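Alanine racemase (Oenococcus oeni PSU-1, PDB 3HUR) belongs to the alanine racemase family, whose chain pairs an N-terminal TIM-barrel domain with a C-terminal domain rich in beta strands. Local coordinates at residues A[167-172]-A[178-183]; A[209-214]-A[231-236]. All coordinates share one frame; numbering follows the deposited sequence.

Contact 1: A[167-172]-A[178-183]; sequences ATADEA and AYFEEQ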
ATOM      1  N   ALA A 167     -18.762   1.255 -27.291  1.00 44.68           N
ATOM      2  CA  ALA A 167     -17.589   1.171 -26.452  1.00 46.27           C
ATOM      3  C   ALA A 167     -16.715   2.408 -26.442  1.00 48.29           C
ATOM      4  O   ALA A 167     -16.040   2.669 -25.452  1.00 50.23           O
ATOM      5  CB  ALA A 167     -16.764  -0.000 -26.859  1.00 46.02           C
ATOM      6  N   THR A 168     -16.682   3.186 -27.508  1.00 49.84           N
ATOM      7  CA  THR A 168     -15.658   4.205 -27.568  1.00 51.14           C
ATOM      8  C   THR A 168     -16.231   5.612 -27.551  1.00 52.52           C
ATOM      9  O   THR A 168     -15.560   6.587 -27.919  1.00 52.71           O
ATOM     10  CB  THR A 168     -14.731   3.973 -28.773  1.00 51.31           C
ATOM     11  OG1 THR A 168     -15.510   3.998 -29.961  1.00 51.54           O
ATOM     12  CG2 THR A 168     -13.978   2.597 -28.643  1.00 51.22           C
ATOM     13  N   ALA A 169     -17.457   5.734 -27.070  1.00 54.06           N
ATOM     14  CA  ALA A 169     -18.050   7.048 -26.890  1.00 55.36           C
ATOM     15  C   ALA A 169     -17.309   7.860 -25.806  1.00 56.74           C
ATOM     16  O   ALA A 169     -17.259   9.074 -25.901  1.00 56.77           O
ATOM     17  CB  ALA A 169     -19.541   6.916 -26.560  1.00 55.27           C
ATOM     18  N   ASP A 170     -16.733   7.180 -24.802  1.00 58.69           N
ATOM     19  CA  ASP A 170     -15.991   7.818 -23.681  1.00 60.56           C
ATOM     20  C   ASP A 170     -14.477   7.955 -23.895  1.00 62.19           C
ATOM     21  O   ASP A 170     -13.764   8.457 -23.004  1.00 62.74           O
ATOM     22  CB  ASP A 170     -16.217   7.056 -22.362  1.00 60.69           C
ATOM     23  CG  ASP A 170     -15.543   5.655 -22.331  1.00 62.15           C
ATOM     24  OD1 ASP A 170     -15.047   5.165 -23.375  1.00 63.21           O
ATOM     25  OD2 ASP A 170     -15.534   5.025 -21.243  1.00 63.45           O
ATOM     26  N   GLU A 171     -13.993   7.479 -25.047  1.00 63.63           N
ATOM     27  CA  GLU A 171     -12.606   7.667 -25.466  1.00 64.62           C
ATOM     28  C   GLU A 171     -12.519   8.838 -26.450  1.00 65.31           C
ATOM     29  O   GLU A 171     -13.497   9.180 -27.118  1.00 65.83           O
ATOM     30  CB  GLU A 171     -12.061   6.377 -26.081  1.00 64.73           C
ATOM     31  CG  GLU A 171     -11.888   5.253 -25.068  1.00 66.56           C
ATOM     32  CD  GLU A 171     -11.520   3.910 -25.703  1.00 69.82           C
ATOM     33  OE1 GLU A 171     -10.926   3.917 -26.809  1.00 73.10           O
ATOM     34  OE2 GLU A 171     -11.821   2.846 -25.097  1.00 69.89           O
ATOM     35  N   ALA A 172     -11.343   9.461 -26.511  1.00 66.28           N
ATOM     36  CA  ALA A 172     -11.037  10.581 -27.439  1.00 66.40           C
ATOM     37  C   ALA A 172     -10.172  10.119 -28.616  1.00 66.48           C
ATOM     38  O   ALA A 172      -9.387   9.167 -28.483  1.00 66.11           O
ATOM     39  CB  ALA A 172     -10.294  11.694 -26.681  1.00 66.45           C
ATOM     40  N   ALA A 178     -13.686   6.372 -35.441  1.00 52.07           N
ATOM     41  CA  ALA A 178     -13.932   5.399 -36.522  1.00 51.99           C
ATOM     42  C   ALA A 178     -14.524   4.084 -36.025  1.00 51.50           C
ATOM     43  O   ALA A 178     -15.266   3.419 -36.762  1.00 51.32           O
ATOM     44  CB  ALA A 178     -12.642   5.122 -37.336  1.00 51.84           C
ATOM     45  N   TYR A 179     -14.171   3.688 -34.798  1.00 50.95           N
ATOM     46  CA  TYR A 179     -14.813   2.524 -34.180  1.00 50.24           C
ATOM     47  C   TYR A 179     -16.270   2.854 -33.857  1.00 49.07           C
ATOM     48  O   TYR A 179     -17.180   2.045 -34.032  1.00 48.79           O
ATOM     49  CB  TYR A 179     -14.085   2.063 -32.915  1.00 50.25           C
ATOM     50  CG  TYR A 179     -14.445   0.637 -32.597  1.00 51.71           C
ATOM     51  CD1 TYR A 179     -13.800  -0.419 -33.245  1.00 52.57           C
ATOM     52  CD2 TYR A 179     -15.466   0.330 -31.686  1.00 52.88           C
ATOM     53  CE1 TYR A 179     -14.150  -1.763 -32.987  1.00 53.30           C
ATOM     54  CE2 TYR A 179     -15.815  -1.021 -31.406  1.00 52.99           C
ATOM     55  CZ  TYR A 179     -15.154  -2.060 -32.064  1.00 53.29           C
ATOM     56  OH  TYR A 179     -15.486  -3.384 -31.822  1.00 51.62           O
ATOM     57  N   PHE A 180     -16.486   4.065 -33.396  1.00 47.70           N
ATOM     58  CA  PHE A 180     -17.825   4.531 -33.235  1.00 47.69           C
ATOM     59  C   PHE A 180     -18.582   4.381 -34.552  1.00 47.43           C
ATOM     60  O   PHE A 180     -19.663   3.818 -34.548  1.00 47.87           O
ATOM     61  CB  PHE A 180     -17.835   5.969 -32.728  1.00 47.48           C
ATOM     62  CG  PHE A 180     -19.184   6.472 -32.370  1.00 47.99           C
ATOM     63  CD1 PHE A 180     -19.609   6.452 -31.049  1.00 48.02           C
ATOM     64  CD2 PHE A 180     -20.019   7.015 -33.351  1.00 49.25           C
ATOM     65  CE1 PHE A 180     -20.853   6.933 -30.696  1.00 48.28           C
ATOM     66  CE2 PHE A 180     -21.265   7.512 -33.023  1.00 48.57           C
ATOM     67  CZ  PHE A 180     -21.697   7.460 -31.677  1.00 50.21           C
ATOM     68  N   GLU A 181     -18.024   4.836 -35.677  1.00 47.08           N
ATOM     69  CA  GLU A 181     -18.761   4.762 -36.953  1.00 46.89           C
ATOM     70  C   GLU A 181     -19.003   3.319 -37.300  1.00 46.40           C
ATOM     71  O   GLU A 181     -20.097   2.966 -37.727  1.00 46.32           O
ATOM     72  CB  GLU A 181     -18.038   5.461 -38.128  1.00 46.90           C
ATOM     73  CG  GLU A 181     -17.986   7.000 -38.023  1.00 47.31           C
ATOM     74  CD  GLU A 181     -19.361   7.626 -37.848  1.00 48.75           C
ATOM     75  OE1 GLU A 181     -19.506   8.555 -37.016  1.00 48.87           O
ATOM     76  OE2 GLU A 181     -20.299   7.175 -38.554  1.00 49.48           O
ATOM     77  N   GLU A 182     -17.993   2.485 -37.110  1.00 45.86           N
ATOM     78  CA  GLU A 182     -18.113   1.078 -37.458  1.00 46.48           C
ATOM     79  C   GLU A 182     -19.268   0.445 -36.693  1.00 46.34           C
ATOM     80  O   GLU A 182     -20.107  -0.252 -37.281  1.00 47.07           O
ATOM     81  CB  GLU A 182     -16.815   0.351 -37.153  1.00 46.82           C
ATOM     82  CG  GLU A 182     -16.790  -1.093 -37.545  1.00 49.54           C
ATOM     83  CD  GLU A 182     -15.429  -1.767 -37.257  1.00 55.15           C
ATOM     84  OE1 GLU A 182     -14.394  -1.057 -37.080  1.00 57.58           O
ATOM     85  OE2 GLU A 182     -15.397  -3.023 -37.217  1.00 58.34           O
ATOM     86  N   GLN A 183     -19.340   0.716 -35.392  1.00 45.57           N
ATOM     87  CA  GLN A 183     -20.420   0.171 -34.575  1.00 45.01           C
ATOM     88  C   GLN A 183     -21.790   0.676 -35.050  1.00 44.74           C
ATOM     89  O   GLN A 183     -22.753  -0.096 -35.158  1.00 44.50           O
ATOM     90  CB  GLN A 183     -20.209   0.520 -33.096  1.00 44.97           C
ATOM     91  CG  GLN A 183     -19.059  -0.234 -32.410  1.00 44.36           C
ATOM     92  CD  GLN A 183     -19.156  -0.215 -30.880  1.00 41.20           C
ATOM     93  OE1 GLN A 183     -18.868   0.792 -30.219  1.00 38.40           O
ATOM     94  NE2 GLN A 183     -19.572  -1.331 -30.330  1.00 39.46           N
TER
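Both aromatic rings of the helical segment 178-183 meet the loop 167-172 by their edges: Thr168 OG1 lies near the plane of the Tyr179 ring, and Ala169 CB near that of Phe180, whose ring also stacks with Phe166 and His212. The loop leaves strand 157-163 and turns into helix 174-191, so the contact belongs to a beta-alpha unit of the TIM barrel, with the loop folded back on its own helix, just past the first turn. Tyr179 and Thr168 cross at about a right angle, and Thr168 OG1 is 3.8 Å from Tyr179 CB. A chi1 of 59° places this hydroxyl between the backbone N and carbonyl carbon of Thr168, facing the helix; its hydrogen bond is to Ser176 O, just upstream of the segment. The apolar touch on the other ring is loose, with Ala169 CB 4.3 Å from Phe180 CE1. One hydrogen bond joins the segments directly. Gln183, extended beyond CG, reaches out from the helix and brings its amide to the loop, while its NE2 makes a weak bond to Thr131 O. Ala167 N donates to Gln183 OE1 at 3.0 Å, bent at the hydrogen (139°) but lying in the carbonyl plane on a lone pair.

Contact 2: A[209-214]-A[231-236]; sequences CIWHHD and GVNVSN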
ATOM      1  N   CYS A 209     -24.833   9.515 -24.296  1.00 35.84           N
ATOM      2  CA  CYS A 209     -25.750  10.596 -23.928  1.00 36.93           C
ATOM      3  C   CYS A 209     -25.029  11.941 -23.849  1.00 37.20           C
ATOM      4  O   CYS A 209     -25.559  12.985 -24.292  1.00 37.06           O
ATOM      5  CB  CYS A 209     -26.455  10.306 -22.585  1.00 37.38           C
ATOM      6  SG  CYS A 209     -27.683   8.972 -22.622  1.00 39.48           S
ATOM      7  N   ILE A 210     -23.830  11.943 -23.271  1.00 37.65           N
ATOM      8  CA  ILE A 210     -23.184  13.230 -22.983  1.00 38.29           C
ATOM      9  C   ILE A 210     -22.668  13.878 -24.278  1.00 39.21           C
ATOM     10  O   ILE A 210     -23.141  14.936 -24.642  1.00 38.52           O
ATOM     11  CB  ILE A 210     -22.013  13.125 -21.980  1.00 38.36           C
ATOM     12  CG1 ILE A 210     -22.516  12.689 -20.593  1.00 38.01           C
ATOM     13  CG2 ILE A 210     -21.250  14.467 -21.905  1.00 35.65           C
ATOM     14  CD1 ILE A 210     -21.441  12.251 -19.690  1.00 36.32           C
ATOM     15  N   TRP A 211     -21.739  13.202 -24.955  1.00 40.36           N
ATOM     16  CA  TRP A 211     -21.016  13.755 -26.099  1.00 42.02           C
ATOM     17  C   TRP A 211     -21.582  13.486 -27.524  1.00 42.60           C
ATOM     18  O   TRP A 211     -20.955  13.872 -28.477  1.00 43.23           O
ATOM     19  CB  TRP A 211     -19.538  13.325 -26.044  1.00 42.25           C
ATOM     20  CG  TRP A 211     -18.836  13.923 -24.864  1.00 44.00           C
ATOM     21  CD1 TRP A 211     -18.442  15.222 -24.704  1.00 44.64           C
ATOM     22  CD2 TRP A 211     -18.524  13.256 -23.636  1.00 44.54           C
ATOM     23  NE1 TRP A 211     -17.873  15.398 -23.447  1.00 43.88           N
ATOM     24  CE2 TRP A 211     -17.926  14.210 -22.774  1.00 43.66           C
ATOM     25  CE3 TRP A 211     -18.689  11.943 -23.184  1.00 44.23           C
ATOM     26  CZ2 TRP A 211     -17.468  13.887 -21.506  1.00 44.27           C
ATOM     27  CZ3 TRP A 211     -18.238  11.625 -21.928  1.00 45.82           C
ATOM     28  CH2 TRP A 211     -17.632  12.599 -21.095  1.00 44.50           C
ATOM     29  N   HIS A 212     -22.740  12.855 -27.667  1.00 42.80           N
ATOM     30  CA  HIS A 212     -23.329  12.622 -28.969  1.00 42.86           C
ATOM     31  C   HIS A 212     -24.824  12.928 -28.973  1.00 43.27           C
ATOM     32  O   HIS A 212     -25.600  12.314 -29.710  1.00 42.91           O
ATOM     33  CB  HIS A 212     -23.192  11.165 -29.363  1.00 43.31           C
ATOM     34  CG  HIS A 212     -21.790  10.690 -29.548  1.00 44.82           C
ATOM     35  ND1 HIS A 212     -20.922  10.498 -28.497  1.00 46.80           N
ATOM     36  CD2 HIS A 212     -21.134  10.286 -30.662  1.00 45.21           C
ATOM     37  CE1 HIS A 212     -19.782  10.017 -28.963  1.00 46.00           C
ATOM     38  NE2 HIS A 212     -19.887   9.879 -30.272  1.00 44.57           N
ATOM     39  N   HIS A 213     -25.261  13.877 -28.158  1.00 43.90           N
ATOM     40  CA  HIS A 213     -26.696  14.161 -28.098  1.00 43.86           C
ATOM     41  C   HIS A 213     -27.265  14.843 -29.357  1.00 44.63           C
ATOM     42  O   HIS A 213     -28.484  14.941 -29.503  1.00 44.03           O
ATOM     43  CB  HIS A 213     -27.033  14.981 -26.866  1.00 42.75           C
ATOM     44  CG  HIS A 213     -26.597  16.397 -26.943  1.00 40.67           C
ATOM     45  ND1 HIS A 213     -27.392  17.430 -26.492  1.00 39.74           N
ATOM     46  CD2 HIS A 213     -25.444  16.962 -27.377  1.00 39.89           C
ATOM     47  CE1 HIS A 213     -26.753  18.575 -26.667  1.00 40.91           C
ATOM     48  NE2 HIS A 213     -25.566  18.320 -27.199  1.00 38.68           N
ATOM     49  N   ASP A 214     -26.401  15.329 -30.239  1.00 45.68           N
ATOM     50  CA  ASP A 214     -26.884  16.057 -31.414  1.00 46.93           C
ATOM     51  C   ASP A 214     -26.798  15.238 -32.682  1.00 47.29           C
ATOM     52  O   ASP A 214     -27.192  15.700 -33.737  1.00 48.81           O
ATOM     53  CB  ASP A 214     -26.080  17.341 -31.589  1.00 47.15           C
ATOM     54  CG  ASP A 214     -26.484  18.421 -30.603  1.00 48.97           C
ATOM     55  OD1 ASP A 214     -27.631  18.372 -30.088  1.00 50.28           O
ATOM     56  OD2 ASP A 214     -25.656  19.331 -30.353  1.00 51.04           O
ATOM     57  N   GLY A 231     -22.488  12.108 -11.123  1.00 30.06           N
ATOM     58  CA  GLY A 231     -21.983  13.434 -11.468  1.00 30.84           C
ATOM     59  C   GLY A 231     -20.499  13.468 -11.818  1.00 31.98           C
ATOM     60  O   GLY A 231     -19.901  14.543 -12.016  1.00 32.00           O
ATOM     61  N   VAL A 232     -19.870  12.307 -11.875  1.00 33.23           N
ATOM     62  CA  VAL A 232     -18.473  12.291 -12.260  1.00 34.38           C
ATOM     63  C   VAL A 232     -18.336  12.392 -13.785  1.00 36.43           C
ATOM     64  O   VAL A 232     -19.298  12.162 -14.524  1.00 36.54           O
ATOM     65  CB  VAL A 232     -17.744  10.983 -11.831  1.00 34.03           C
ATOM     66  CG1 VAL A 232     -17.829  10.784 -10.340  1.00 33.38           C
ATOM     67  CG2 VAL A 232     -18.254   9.785 -12.621  1.00 30.80           C
ATOM     68  N   ASN A 233     -17.104  12.680 -14.225  1.00 38.53           N
ATOM     69  CA  ASN A 233     -16.703  12.602 -15.619  1.00 39.80           C
ATOM     70  C   ASN A 233     -16.427  11.182 -16.058  1.00 40.33           C
ATOM     71  O   ASN A 233     -15.388  10.642 -15.770  1.00 40.88           O
ATOM     72  CB  ASN A 233     -15.439  13.435 -15.851  1.00 40.29           C
ATOM     73  CG  ASN A 233     -15.215  13.755 -17.325  1.00 41.78           C
ATOM     74  OD1 ASN A 233     -14.870  14.892 -17.670  1.00 44.82           O
ATOM     75  ND2 ASN A 233     -15.462  12.777 -18.199  1.00 41.21           N
ATOM     76  N   VAL A 234     -17.338  10.599 -16.814  1.00 42.03           N
ATOM     77  CA  VAL A 234     -17.173   9.228 -17.359  1.00 43.40           C
ATOM     78  C   VAL A 234     -15.931   8.920 -18.281  1.00 43.83           C
ATOM     79  O   VAL A 234     -15.540   7.768 -18.436  1.00 42.52           O
ATOM     80  CB  VAL A 234     -18.508   8.848 -18.054  1.00 44.04           C
ATOM     81  CG1 VAL A 234     -18.381   7.596 -18.966  1.00 45.62           C
ATOM     82  CG2 VAL A 234     -19.568   8.638 -16.959  1.00 44.37           C
ATOM     83  N   SER A 235     -15.304   9.948 -18.848  1.00 45.46           N
ATOM     84  CA  SER A 235     -14.181   9.785 -19.802  1.00 46.82           C
ATOM     85  C   SER A 235     -12.788   9.601 -19.178  1.00 48.71           C
ATOM     86  O   SER A 235     -11.800   9.481 -19.908  1.00 48.84           O
ATOM     87  CB  SER A 235     -14.125  11.012 -20.710  1.00 46.63           C
ATOM     88  OG  SER A 235     -13.637  12.135 -20.002  1.00 45.83           O
ATOM     89  N   ASN A 236     -12.724   9.561 -17.838  1.00 50.43           N
ATOM     90  CA  ASN A 236     -11.478   9.630 -17.038  1.00 51.93           C
ATOM     91  C   ASN A 236     -10.389  10.552 -17.562  1.00 52.30           C
ATOM     92  O   ASN A 236      -9.317  10.120 -17.926  1.00 52.85           O
ATOM     93  CB  ASN A 236     -10.939   8.245 -16.582  1.00 52.58           C
ATOM     94  CG  ASN A 236     -10.468   7.355 -17.710  1.00 56.67           C
ATOM     95  OD1 ASN A 236     -11.087   6.314 -17.995  1.00 61.74           O
ATOM     96  ND2 ASN A 236      -9.325   7.700 -18.314  1.00 62.05           N
TER
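Trp211 reaches with the six-membered end of its indole across to Ser235 and the amide of Asn233, whose plane lies only 26° from that of the ring. The residue closes helix 206-211 of the TIM-barrel domain, and its partners sit in a type I beta turn, Asn233 to Asn236, in the loop between strands 222-223 and 251-263. The backbones stay well apart, the closest CA atoms, those of Trp211 and Ser235, being 10.1 Å from each other, so side chains span the gap. With CG anti to its own carbonyl carbon (chi1 -66°), Trp211 sends the indole out toward the turn. The Asn233 amide approaches at the ring edge, near its plane, although which of its ends is nitrogen is doubtful. Ile210 CG2 from the same helix lies 3.4 Å above the indole plane, over its centre. Pro242 also touches Trp211 and Ile210. Both polar ends look beyond the turn itself: Trp211 NE1 is hydrogen-bonded to Lys240 O and Ser235 OG to Leu239 N, so that helix end and turn are tied to the same following loop. Asn233 is further held through its backbone by Gly343. Obliquely to the ring, Ser235 CB comes within 3.9 Å of Trp211 CH2.

Overall arrangement
Contact 1 closes before contact 2 opens along the chain, yet their centres are just 13 Å apart, and all four segments belong to the N-terminal TIM-barrel domain. Helix 206-211, which supplies one side of contact 2, also borders contact 1: Ala169 packs on Ala207 and Thr208, and His212, directly after the helix, stacks with Phe180. Ala169 CB is also 3.9 Å from His212 CE1. A second bridge bypasses the helix, as Asp170 O meets Ser235 CB at 3.5 Å. Contact 1 lies farther out, about 21 Å from the chain centre against about 13 Å for contact 2. The loop after strand 157-163, the end of helix 206-211 and the loop after strand 222-223 thus lie side by side, and the last runs on into strand 251-263 of the mixed sheet.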